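SusD-like carbohydrate binding protein BF1063 (Bacteroides fragilis NCTC 9343, PDB 3I4G) probably binds carbohydrate at the outer membrane, as a SusD-family protein of the kind that captures glycans for uptake. Local coordinates at residues M56-S60 against D61-D65; I446-A449 against M450-I453; P283-D286 against L287-Y291. All blocks are in the same frame, centred on the assembly; numbering follows the deposited sequence.

Interaction 1 (M56-S60 against D61-D65)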
loop_
_atom_site.group_PDB
_atom_site.type_symbol
_atom_site.label_atom_id
_atom_site.label_comp_id
_atom_site.label_asym_id
_atom_site.label_seq_id
_atom_site.Cartn_x
_atom_site.Cartn_y
_atom_site.Cartn_z
HETATM N N MSE A 56 2.444 4.335 4.097
HETATM C CA MSE A 56 3.653 3.543 4.205
HETATM C C MSE A 56 4.582 3.852 3.046
HETATM O O MSE A 56 5.761 3.532 3.117
HETATM C CB MSE A 56 3.399 2.030 4.236
HETATM C CG MSE A 56 2.837 1.549 5.501
HETATM SE SE MSE A 56 3.029 -0.381 5.683
HETATM C CE MSE A 56 4.255 -0.517 7.185
ATOM N N GLU A 57 4.099 4.461 1.965
ATOM C CA GLU A 57 5.011 4.826 0.892
ATOM C C GLU A 57 6.071 5.810 1.393
ATOM O O GLU A 57 7.162 5.886 0.823
ATOM C CB GLU A 57 4.251 5.417 -0.308
ATOM C CG GLU A 57 4.789 4.985 -1.627
ATOM C CD GLU A 57 4.347 3.620 -2.072
ATOM O OE1 GLU A 57 3.891 2.793 -1.272
ATOM O OE2 GLU A 57 4.522 3.334 -3.239
ATOM N N HIS A 58 5.761 6.552 2.439
ATOM C CA HIS A 58 6.735 7.453 3.066
ATOM C C HIS A 58 7.942 6.765 3.665
ATOM O O HIS A 58 8.952 7.429 3.950
ATOM C CB HIS A 58 6.093 8.293 4.195
ATOM C CG HIS A 58 4.924 9.102 3.764
ATOM N ND1 HIS A 58 4.156 9.821 4.654
ATOM C CD2 HIS A 58 4.336 9.233 2.553
ATOM C CE1 HIS A 58 3.177 10.417 3.987
ATOM N NE2 HIS A 58 3.248 10.061 2.716
ATOM N N LEU A 59 7.843 5.454 3.870
ATOM C CA LEU A 59 8.916 4.655 4.418
ATOM C C LEU A 59 9.779 4.052 3.333
ATOM O O LEU A 59 10.723 3.325 3.633
ATOM C CB LEU A 59 8.302 3.509 5.234
ATOM C CG LEU A 59 7.295 3.915 6.306
ATOM C CD1 LEU A 59 6.834 2.662 7.098
ATOM C CD2 LEU A 59 7.829 5.011 7.252
ATOM N N SER A 60 9.428 4.297 2.078
ATOM C CA SER A 60 10.067 3.689 0.932
ATOM C C SER A 60 10.837 4.715 0.109
ATOM O O SER A 60 10.781 5.911 0.373
ATOM C CB SER A 60 9.022 3.026 0.018
ATOM O OG SER A 60 8.318 3.953 -0.764
ATOM N N ASP A 61 11.519 4.207 -0.904
ATOM C CA ASP A 61 12.226 5.008 -1.886
ATOM C C ASP A 61 11.303 5.824 -2.813
ATOM O O ASP A 61 11.803 6.642 -3.565
ATOM C CB ASP A 61 13.238 4.147 -2.690
ATOM C CG ASP A 61 12.651 2.898 -3.304
ATOM O OD1 ASP A 61 11.556 2.436 -2.883
ATOM O OD2 ASP A 61 13.319 2.312 -4.174
ATOM N N ASN A 62 10.004 5.612 -2.731
ATOM C CA ASN A 62 9.048 6.328 -3.554
ATOM C C ASN A 62 8.609 7.672 -3.030
ATOM O O ASN A 62 8.112 8.492 -3.820
ATOM C CB ASN A 62 7.760 5.488 -3.754
ATOM C CG ASN A 62 7.894 4.351 -4.734
ATOM O OD1 ASN A 62 8.882 4.242 -5.454
ATOM N ND2 ASN A 62 6.848 3.542 -4.818
ATOM N N ALA A 63 8.740 7.940 -1.728
ATOM C CA ALA A 63 8.079 9.110 -1.174
ATOM C C ALA A 63 8.704 9.519 0.142
ATOM O O ALA A 63 9.628 8.880 0.636
ATOM C CB ALA A 63 6.579 8.850 -1.021
ATOM N N PHE A 64 8.186 10.606 0.675
ATOM C CA PHE A 64 8.688 11.246 1.885
ATOM C C PHE A 64 7.505 11.777 2.671
ATOM O O PHE A 64 6.478 12.142 2.116
ATOM C CB PHE A 64 9.625 12.366 1.481
ATOM C CG PHE A 64 10.266 13.128 2.627
ATOM C CD1 PHE A 64 11.295 12.537 3.337
ATOM C CD2 PHE A 64 9.957 14.441 2.898
ATOM C CE1 PHE A 64 11.953 13.224 4.382
ATOM C CE2 PHE A 64 10.608 15.127 3.907
ATOM C CZ PHE A 64 11.613 14.518 4.655
ATOM N N ASP A 65 7.672 11.829 3.985
ATOM C CA ASP A 65 6.654 12.358 4.883
ATOM C C ASP A 65 6.914 13.840 5.112
ATOM O O ASP A 65 8.006 14.194 5.530
ATOM C CB ASP A 65 6.720 11.595 6.211
ATOM C CG ASP A 65 5.519 11.801 7.054
ATOM O OD1 ASP A 65 5.364 12.886 7.600
ATOM O OD2 ASP A 65 4.679 10.894 7.189
#
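The hydroxyl of S60 ties both sides of this contact together. S60 OG accepts N62 N at 3.1 Å, which makes an ST turn, and it donates to E57 O at 2.8 Å. A type I beta turn runs from S60 to A63 and joins the 3-10 segment ending at L59 to strand 63-65. OG reaches both partners because it lies between the backbone N and the carbonyl carbon of S60 (chi1 77°). E57 O also takes S60 N, so two groups of one residue hold the same carbonyl.

Further out, N62 ND2 gives an N-H to E57 OE2 at 2.8 Å. The oxygen lies in the amide plane of N62, but the donor comes from above the carboxylate plane of E57. The same OE2 also accepts M450 N. The other end of the N62 amide, OD1, takes R445 NE, which helps to fix the rotation of the amide, and D61 OD2 forms a salt bridge with R454. The methyl of A63 packs under the 3-10 backbone, with CB 3.5 Å from E57 O.

At the far end, F64 O lies over one face of the H58 ring, 3.6 Å from CD2. D65 OD2 forms a salt bridge with R67. H58 ND1 donates to D65 OD2 at 2.8 Å, from above the carboxylate plane, with the ring and carboxylate planes 83° apart.

Interaction 2 (I446-A449 against M450-I453); sequences IELA and MEGI
Matching first torsions bring L448 and I453 together: CG of L448 and CG1 of I453 are each anti to their own carbonyl carbon (chi1 -57° and -58°). Both chains then extend, and L448 CD1 meets I453 CD1 at 4.0 Å. Between them the backbone makes a type II beta turn from L448 to E451, just after helix 433-447. M450, at the third position, has a positive phi of 74°, as that turn requires.

The turn is closed by E451 N, which donates to L448 O at 3.2 Å. A water lies 2.7 Å from the same L448 O and accepts I453 N at 3.0 Å, so it spans the mouth of the loop.

The E451 side chain runs extended alongside L448 O, back toward the end of the helix. E451 CG packs 3.4 Å from L448 O, and E451 OE2 comes within 3.5 Å of L448 CA. That oxygen also faces E447 O, another acceptor. K364 and R386 form salt bridges with E451 OE2 and probably favour a charged carboxylate, while R318, R386 and R420 pair with E447.

The loop carries the chain from helix 433-447 into helix 454-461. I453 also touches E389 of helix 387-400. The selenomethionine M450 leads off the other way, against strand 281-283 and helix 317-322.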
loop_
_atom_site.group_PDB
_atom_site.type_symbol
_atom_site.label_atom_id
_atom_site.label_comp_id
_atom_site.label_asym_id
_atom_site.label_seq_id
_atom_site.Cartn_x
_atom_site.Cartn_y
_atom_site.Cartn_z
ATOM N N ILE A 446 6.270 0.592 -10.734
ATOM C CA ILE A 446 5.518 1.589 -11.472
ATOM C C ILE A 446 4.020 1.392 -11.355
ATOM O O ILE A 446 3.259 2.302 -11.018
ATOM C CB ILE A 446 5.928 1.564 -12.971
ATOM C CG1 ILE A 446 7.400 1.926 -13.158
ATOM C CG2 ILE A 446 5.023 2.485 -13.808
ATOM C CD1 ILE A 446 7.848 3.207 -12.490
ATOM N N GLU A 447 3.574 0.159 -11.556
ATOM C CA GLU A 447 2.134 -0.110 -11.537
ATOM C C GLU A 447 1.487 0.209 -10.209
ATOM O O GLU A 447 0.389 0.775 -10.177
ATOM C CB GLU A 447 1.888 -1.566 -11.916
ATOM C CG GLU A 447 0.449 -1.979 -11.865
ATOM C CD GLU A 447 -0.465 -1.294 -12.858
ATOM O OE1 GLU A 447 0.038 -0.719 -13.842
ATOM O OE2 GLU A 447 -1.690 -1.333 -12.648
ATOM N N LEU A 448 2.167 -0.110 -9.111
ATOM C CA LEU A 448 1.593 0.031 -7.779
ATOM C C LEU A 448 2.086 1.239 -7.023
ATOM O O LEU A 448 1.806 1.361 -5.833
ATOM C CB LEU A 448 1.907 -1.230 -6.960
ATOM C CG LEU A 448 1.435 -2.551 -7.539
ATOM C CD1 LEU A 448 1.982 -3.721 -6.686
ATOM C CD2 LEU A 448 -0.090 -2.614 -7.654
ATOM N N ALA A 449 2.739 2.174 -7.684
ATOM C CA ALA A 449 3.300 3.325 -6.991
ATOM C C ALA A 449 2.257 4.120 -6.219
ATOM O O ALA A 449 1.171 4.438 -6.717
ATOM C CB ALA A 449 4.067 4.245 -7.973
HETATM N N MSE A 450 2.616 4.484 -4.987
HETATM C CA MSE A 450 1.828 5.294 -4.058
HETATM C C MSE A 450 0.662 4.536 -3.443
HETATM O O MSE A 450 -0.166 5.172 -2.792
HETATM C CB MSE A 450 1.332 6.604 -4.689
HETATM C CG MSE A 450 2.444 7.467 -5.272
HETATM SE SE MSE A 450 3.939 7.907 -4.076
HETATM C CE MSE A 450 2.864 8.684 -2.662
ATOM N N GLU A 451 0.635 3.194 -3.548
ATOM C CA GLU A 451 -0.482 2.421 -3.012
ATOM C C GLU A 451 -0.135 1.710 -1.710
ATOM O O GLU A 451 -0.959 0.973 -1.183
ATOM C CB GLU A 451 -0.973 1.388 -4.038
ATOM C CG GLU A 451 -1.474 2.083 -5.308
ATOM C CD GLU A 451 -1.979 1.174 -6.386
ATOM O OE1 GLU A 451 -2.741 0.229 -6.057
ATOM O OE2 GLU A 451 -1.627 1.414 -7.571
ATOM N N GLY A 452 1.028 1.961 -1.145
ATOM C CA GLY A 452 1.385 1.392 0.163
ATOM C C GLY A 452 1.961 -0.003 0.146
ATOM O O GLY A 452 1.994 -0.669 1.191
ATOM N N ILE A 453 2.474 -0.461 -1.005
ATOM C CA ILE A 453 3.025 -1.805 -1.160
ATOM C C ILE A 453 4.548 -1.778 -1.317
ATOM O O ILE A 453 5.219 -2.796 -1.126
ATOM C CB ILE A 453 2.311 -2.505 -2.356
ATOM C CG1 ILE A 453 0.818 -2.550 -2.105
ATOM C CG2 ILE A 453 2.865 -3.920 -2.567
ATOM C CD1 ILE A 453 0.016 -2.934 -3.337
HETATM O O HOH W 1 3.308 0.784 -3.641
#

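Interaction 3 (P283-D286 against L287-Y291)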
loop_
_atom_site.group_PDB
_atom_site.type_symbol
_atom_site.label_atom_id
_atom_site.label_comp_id
_atom_site.label_asym_id
_atom_site.label_seq_id
_atom_site.Cartn_x
_atom_site.Cartn_y
_atom_site.Cartn_z
ATOM N N PRO A 283 5.693 12.509 -3.065
ATOM C CA PRO A 283 6.527 11.629 -3.891
ATOM C C PRO A 283 7.933 12.160 -4.051
ATOM O O PRO A 283 8.154 13.354 -4.044
ATOM C CB PRO A 283 5.775 11.597 -5.229
ATOM C CG PRO A 283 4.334 11.908 -4.862
ATOM C CD PRO A 283 4.450 12.897 -3.728
ATOM N N ALA A 284 8.882 11.252 -4.181
ATOM C CA ALA A 284 10.284 11.575 -4.310
ATOM C C ALA A 284 10.819 11.470 -5.728
ATOM O O ALA A 284 10.255 10.791 -6.595
ATOM C CB ALA A 284 11.108 10.626 -3.435
ATOM N N ALA A 285 11.963 12.108 -5.961
ATOM C CA ALA A 285 12.640 12.056 -7.264
ATOM C C ALA A 285 12.877 10.633 -7.733
ATOM O O ALA A 285 12.761 10.369 -8.922
ATOM C CB ALA A 285 13.988 12.817 -7.242
ATOM N N ASP A 286 13.280 9.708 -6.856
ATOM C CA ASP A 286 13.613 8.370 -7.341
ATOM C C ASP A 286 12.411 7.687 -7.977
ATOM O O ASP A 286 12.580 6.887 -8.909
ATOM C CB ASP A 286 14.191 7.513 -6.220
ATOM C CG ASP A 286 14.858 6.281 -6.725
ATOM O OD1 ASP A 286 15.914 6.381 -7.388
ATOM O OD2 ASP A 286 14.329 5.195 -6.423
ATOM N N LEU A 287 11.195 7.969 -7.485
ATOM C CA LEU A 287 9.993 7.441 -8.170
ATOM C C LEU A 287 9.789 8.187 -9.503
ATOM O O LEU A 287 9.575 7.557 -10.544
ATOM C CB LEU A 287 8.754 7.569 -7.301
ATOM C CG LEU A 287 7.433 7.234 -7.994
ATOM C CD1 LEU A 287 7.408 5.812 -8.606
ATOM C CD2 LEU A 287 6.235 7.425 -7.033
ATOM N N TYR A 288 9.796 9.513 -9.474
ATOM C CA TYR A 288 9.690 10.279 -10.701
ATOM C C TYR A 288 10.611 9.768 -11.816
ATOM O O TYR A 288 10.193 9.666 -12.976
ATOM C CB TYR A 288 9.949 11.781 -10.446
ATOM C CG TYR A 288 10.173 12.523 -11.729
ATOM C CD1 TYR A 288 9.091 12.781 -12.575
ATOM C CD2 TYR A 288 11.434 12.927 -12.142
ATOM C CE1 TYR A 288 9.283 13.417 -13.783
ATOM C CE2 TYR A 288 11.601 13.564 -13.390
ATOM C CZ TYR A 288 10.501 13.768 -14.178
ATOM O OH TYR A 288 10.612 14.415 -15.424
ATOM N N GLU A 289 11.843 9.444 -11.479
ATOM C CA GLU A 289 12.849 8.997 -12.429
ATOM C C GLU A 289 12.677 7.559 -12.912
ATOM O O GLU A 289 13.325 7.156 -13.870
ATOM C CB GLU A 289 14.231 9.121 -11.782
ATOM C CG GLU A 289 14.630 10.551 -11.492
ATOM C CD GLU A 289 15.746 10.692 -10.494
ATOM O OE1 GLU A 289 16.388 9.674 -10.130
ATOM O OE2 GLU A 289 15.966 11.825 -10.038
ATOM N N SER A 290 11.801 6.803 -12.265
ATOM C CA SER A 290 11.671 5.388 -12.568
ATOM C C SER A 290 10.834 5.107 -13.828
ATOM O O SER A 290 11.070 4.112 -14.523
ATOM C CB SER A 290 11.104 4.655 -11.326
ATOM O OG SER A 290 11.234 3.250 -11.530
ATOM N N TYR A 291 9.866 5.951 -14.124
ATOM C CA TYR A 291 8.964 5.740 -15.233
ATOM C C TYR A 291 9.726 5.746 -16.565
ATOM O O TYR A 291 10.595 6.581 -16.790
ATOM C CB TYR A 291 7.887 6.821 -15.266
ATOM C CG TYR A 291 6.970 6.822 -14.091
ATOM C CD1 TYR A 291 5.819 6.077 -14.072
ATOM C CD2 TYR A 291 7.246 7.596 -12.988
ATOM C CE1 TYR A 291 4.977 6.054 -12.965
ATOM C CE2 TYR A 291 6.419 7.587 -11.895
ATOM C CZ TYR A 291 5.292 6.828 -11.879
ATOM O OH TYR A 291 4.439 6.820 -10.780
HETATM O O HOH W 2 17.251 8.700 -7.753
#
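A284 O receives Y288 N at 3.2 Å. The donor lies in the carbonyl plane and the N-H is nearly straight, at 171°. L287 N adds a weak bond to the same A284 O. One residue on, A285 O takes E289 N at 2.9 Å. These bonds form the first turn of the helix that starts at A285, with A284 at the N-cap position.

Side chains line the same turn. E289 lies back along it, with E289 CG 3.2 Å from A285 O. CG of E289 sits beside its own backbone N (chi1 -65°) and the chain is extended beyond it, which lays the carboxylate alongside A285, with E289 OE2 3.6 Å from A285 CB. E289 OE1 stands 4.3 Å from D286 OD1. A water donates to both oxygens, at 2.7 Å from D286 OD1 and 2.7 Å from E289 OE1. It probably eases the repulsion between the two acids, which are partly exposed.

A second shell fixes these groups. E289 OE2 is hydrogen-bonded to Y301 OH and forms a salt bridge with R497, while D286 OD2 is paired with R445 of helix 433-447. The Y288 ring leads away from the turn: its OH bonds to L311 O and the ring makes a cation-pi contact with R315, while the L287 side chain packs on N62 and A449.

The chain leaves strand 281-283 at P283 and enters the helix at once. This is the N-terminal turn of an alpha-helix, entered from the strand through the N-cap residue A284, with i+4 to i backbone bonds, within the SusD-family part of the chain.

Interactions 1 and 2 are buried, with centres 11 Å and 6 Å from the centre of the chain. Interaction 3 is 17 Å out and only partly buried. E57 joins the first two: its carboxylate meets the backbone of 450-453, with a probable bond to M450 N. N62 O probably bonds to A284 N, at the end of the antiparallel pairing of strands 63-65 and 281-283. Interactions 2 and 3 meet by packing, with I446 against S290 and Y291, and L287 against the M450 selenium. The chemistry shifts accordingly. Side-chain hydrogen bonds dominate 56-65, one turn bond and a water close 446-453, and helical backbone bonds carry 283-291. R445 reaches both N62 and D286.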